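Local coordinates for protein polyhedrin (Orgyia pseudotsugata cypovirus 5, PDB 5A8U) that is the major component of the crystalline occlusion bodies (polyhedra) that protect the virus from the outside environment until insect larvae ingest them, at residues A[133-137]-A[149-155]. Residues are numbered along the deposited sequence; the frame is centred on the assembly and turned at random.
Sequences SRWMP and LLNAAED
Arg134 crosses from strand 134-135, one arm of a small two-stranded antiparallel ribbon, to the loop 149-155 that follows the ribbon, a worked example of one buried guanidinium meeting two backbone carbonyls and a carboxylate of a single loop. CB leaves the strand toward the loop, and with CG anti to the backbone N (chi1 -171°) followed by a bend at chi2, CG passes 3.5 Å from Leu149 O. CD then rests against a methyl of Leu150, its CD2, at 4.1 Å. NE gives a weak, bent hydrogen bond to Leu149 O, 2.9 Å away. CZ comes 3.5 Å from Asp155 OD1. At the tip, NH2 divides its hydrogens: a weak bond reaches Leu150 O, while a nearly straight one (175°), the hydrogen bond of a salt bridge, runs 2.7 Å to the syn lone pair of Asp155 OD1. Asp155 OD2 lies just as near NH2, though the bond runs to OD1. Carboxylate and guanidinium are almost coplanar, 27° apart. The remaining nitrogen, NH1, turns to Phe127 O in a weak bond, and Phe128 adds a cation-pi contact, tying the ribbon and loop to strand 124-128. Asp155 probably offsets much of the buried charge. Beside the polar group lies a small apolar patch: Met136, bent at chi2 and chi3, brings CE to 3.7 Å from Ala152 CB, and farther along Pro137 CG meets Glu154 CG at 3.9 Å. Just ahead of the 3-10 turn 153-155, Ala152 N donates to Asp155 OD2 over 2.9 Å, probably steadying the carboxylate from well above its plane.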
ATOM      1  N   SER A 133       2.114 -15.043 -11.948  1.00 12.87           N
ATOM      2  CA  SER A 133       2.653 -16.391 -11.813  1.00 14.94           C
ATOM      3  C   SER A 133       4.088 -16.321 -11.315  1.00 15.96           C
ATOM      4  O   SER A 133       4.870 -15.488 -11.755  1.00 10.68           O
ATOM      5  CB  SER A 133       2.610 -17.158 -13.141  1.00 16.97           C
ATOM      6  OG  SER A 133       3.324 -16.466 -14.158  1.00 24.57           O
ATOM      7  N   ARG A 134       4.426 -17.202 -10.382  1.00 16.74           N
ATOM      8  CA  ARG A 134       5.771 -17.280  -9.848  1.00 18.45           C
ATOM      9  C   ARG A 134       6.739 -17.687 -10.948  1.00 17.08           C
ATOM     10  O   ARG A 134       6.531 -18.687 -11.625  1.00 19.89           O
ATOM     11  CB  ARG A 134       5.803 -18.318  -8.730  1.00 17.00           C
ATOM     12  CG  ARG A 134       7.077 -18.329  -7.960  1.00 23.03           C
ATOM     13  CD  ARG A 134       7.288 -17.016  -7.257  1.00 20.90           C
ATOM     14  NE  ARG A 134       8.178 -17.218  -6.125  1.00 31.25           N
ATOM     15  CZ  ARG A 134       9.442 -16.830  -6.088  1.00 20.08           C
ATOM     16  NH1 ARG A 134       9.960 -16.170  -7.111  1.00 20.62           N
ATOM     17  NH2 ARG A 134      10.164 -17.064  -5.002  1.00 16.73           N
ATOM     18  N   TRP A 135       7.798 -16.910 -11.135  1.00 15.11           N
ATOM     19  CA  TRP A 135       8.761 -17.212 -12.173  1.00 16.33           C
ATOM     20  C   TRP A 135       9.968 -17.848 -11.523  1.00 21.52           C
ATOM     21  O   TRP A 135      10.439 -17.383 -10.481  1.00 23.31           O
ATOM     22  CB  TRP A 135       9.170 -15.945 -12.929  1.00 14.89           C
ATOM     23  CG  TRP A 135      10.115 -16.167 -14.084  1.00 17.33           C
ATOM     24  CD1 TRP A 135       9.778 -16.387 -15.393  1.00 21.80           C
ATOM     25  CD2 TRP A 135      11.549 -16.161 -14.036  1.00 20.07           C
ATOM     26  NE1 TRP A 135      10.915 -16.526 -16.158  1.00 23.38           N
ATOM     27  CE2 TRP A 135      12.013 -16.393 -15.348  1.00 24.44           C
ATOM     28  CE3 TRP A 135      12.486 -15.994 -13.009  1.00 20.30           C
ATOM     29  CZ2 TRP A 135      13.366 -16.456 -15.657  1.00 20.45           C
ATOM     30  CZ3 TRP A 135      13.829 -16.056 -13.322  1.00 18.69           C
ATOM     31  CH2 TRP A 135      14.255 -16.288 -14.633  1.00 19.14           C
ATOM     32  N   MET A 136      10.451 -18.919 -12.134  1.00 21.62           N
ATOM     33  CA  MET A 136      11.618 -19.629 -11.634  1.00 28.15           C
ATOM     34  C   MET A 136      12.671 -19.680 -12.730  1.00 29.38           C
ATOM     35  O   MET A 136      12.336 -19.686 -13.914  1.00 24.52           O
ATOM     36  CB  MET A 136      11.245 -21.057 -11.215  1.00 38.33           C
ATOM     37  CG  MET A 136      10.182 -21.158 -10.114  1.00 36.60           C
ATOM     38  SD  MET A 136      10.717 -20.530  -8.504  1.00 48.80           S
ATOM     39  CE  MET A 136      12.126 -21.588  -8.153  1.00 39.91           C
ATOM     40  N   PRO A 137      13.930 -19.755 -12.323  1.00 30.62           N
ATOM     41  CA  PRO A 137      15.056 -19.879 -13.254  1.00 33.36           C
ATOM     42  C   PRO A 137      15.091 -21.280 -13.855  1.00 43.37           C
ATOM     43  O   PRO A 137      14.424 -22.177 -13.348  1.00 41.35           O
ATOM     44  CB  PRO A 137      16.280 -19.655 -12.359  1.00 39.46           C
ATOM     45  CG  PRO A 137      15.765 -18.914 -11.172  1.00 34.55           C
ATOM     46  CD  PRO A 137      14.371 -19.420 -10.959  1.00 28.41           C
ATOM     47  N   LEU A 149       6.138 -22.188  -5.386  1.00 21.86           N
ATOM     48  CA  LEU A 149       6.920 -21.962  -4.182  1.00 12.80           C
ATOM     49  C   LEU A 149       7.165 -20.465  -4.071  1.00 15.74           C
ATOM     50  O   LEU A 149       7.857 -19.884  -4.909  1.00 18.36           O
ATOM     51  CB  LEU A 149       8.256 -22.707  -4.308  1.00 14.38           C
ATOM     52  CG  LEU A 149       9.334 -22.520  -3.243  1.00 11.78           C
ATOM     53  CD1 LEU A 149       8.843 -22.985  -1.885  1.00 11.44           C
ATOM     54  CD2 LEU A 149      10.607 -23.272  -3.655  1.00 11.71           C
ATOM     55  N   LEU A 150       6.605 -19.829  -3.041  1.00 11.09           N
ATOM     56  CA  LEU A 150       6.756 -18.383  -2.907  1.00 10.41           C
ATOM     57  C   LEU A 150       8.081 -17.950  -2.280  1.00 12.43           C
ATOM     58  O   LEU A 150       8.505 -16.814  -2.458  1.00 13.32           O
ATOM     59  CB  LEU A 150       5.564 -17.735  -2.181  1.00 10.36           C
ATOM     60  CG  LEU A 150       4.235 -17.843  -2.929  1.00 16.53           C
ATOM     61  CD1 LEU A 150       3.152 -16.981  -2.279  1.00 11.99           C
ATOM     62  CD2 LEU A 150       4.436 -17.434  -4.379  1.00 16.00           C
ATOM     63  N   ASN A 151       8.734 -18.851  -1.552  1.00  9.64           N
ATOM     64  CA  ASN A 151      10.059 -18.567  -1.008  1.00  7.50           C
ATOM     65  C   ASN A 151      11.050 -19.606  -1.517  1.00 10.42           C
ATOM     66  O   ASN A 151      11.199 -20.669  -0.926  1.00 11.42           O
ATOM     67  CB  ASN A 151      10.023 -18.550   0.514  1.00  8.13           C
ATOM     68  CG  ASN A 151       9.316 -17.328   1.057  1.00 12.37           C
ATOM     69  OD1 ASN A 151       9.594 -16.198   0.641  1.00 10.79           O
ATOM     70  ND2 ASN A 151       8.385 -17.543   1.970  1.00  8.84           N
ATOM     71  N   ALA A 152      11.701 -19.290  -2.631  1.00 10.42           N
ATOM     72  CA  ALA A 152      12.629 -20.206  -3.283  1.00  8.99           C
ATOM     73  C   ALA A 152      14.070 -19.885  -2.918  1.00  6.90           C
ATOM     74  O   ALA A 152      14.382 -18.766  -2.488  1.00  9.71           O
ATOM     75  CB  ALA A 152      12.445 -20.146  -4.799  1.00  9.85           C
ATOM     76  N   ALA A 153      14.964 -20.856  -3.081  1.00  9.85           N
ATOM     77  CA  ALA A 153      16.378 -20.622  -2.806  1.00  9.34           C
ATOM     78  C   ALA A 153      16.926 -19.417  -3.573  1.00  9.32           C
ATOM     79  O   ALA A 153      17.746 -18.643  -3.049  1.00 11.49           O
ATOM     80  CB  ALA A 153      17.202 -21.872  -3.138  1.00 11.42           C
ATOM     81  N   GLU A 154      16.459 -19.268  -4.809  1.00  9.24           N
ATOM     82  CA  GLU A 154      16.970 -18.259  -5.726  1.00 15.58           C
ATOM     83  C   GLU A 154      16.523 -16.836  -5.397  1.00 11.55           C
ATOM     84  O   GLU A 154      17.037 -15.868  -5.968  1.00  9.84           O
ATOM     85  CB  GLU A 154      16.584 -18.611  -7.167  1.00 14.94           C
ATOM     86  CG  GLU A 154      17.274 -19.869  -7.699  1.00 13.37           C
ATOM     87  CD  GLU A 154      16.506 -21.157  -7.420  1.00 19.14           C
ATOM     88  OE1 GLU A 154      15.500 -21.137  -6.669  1.00 13.71           O
ATOM     89  OE2 GLU A 154      16.916 -22.205  -7.970  1.00 17.65           O
ATOM     90  N   ASP A 155      15.579 -16.696  -4.477  1.00  9.36           N
ATOM     91  CA  ASP A 155      15.176 -15.363  -4.041  1.00  9.19           C
ATOM     92  C   ASP A 155      16.329 -14.717  -3.283  1.00  8.02           C
ATOM     93  O   ASP A 155      16.393 -13.511  -3.157  1.00  7.58           O
ATOM     94  CB  ASP A 155      13.976 -15.433  -3.091  1.00 10.32           C
ATOM     95  CG  ASP A 155      12.756 -16.065  -3.721  1.00 13.85           C
ATOM     96  OD1 ASP A 155      12.680 -16.161  -4.965  1.00 17.24           O
ATOM     97  OD2 ASP A 155      11.853 -16.443  -2.950  1.00 12.86           O
TER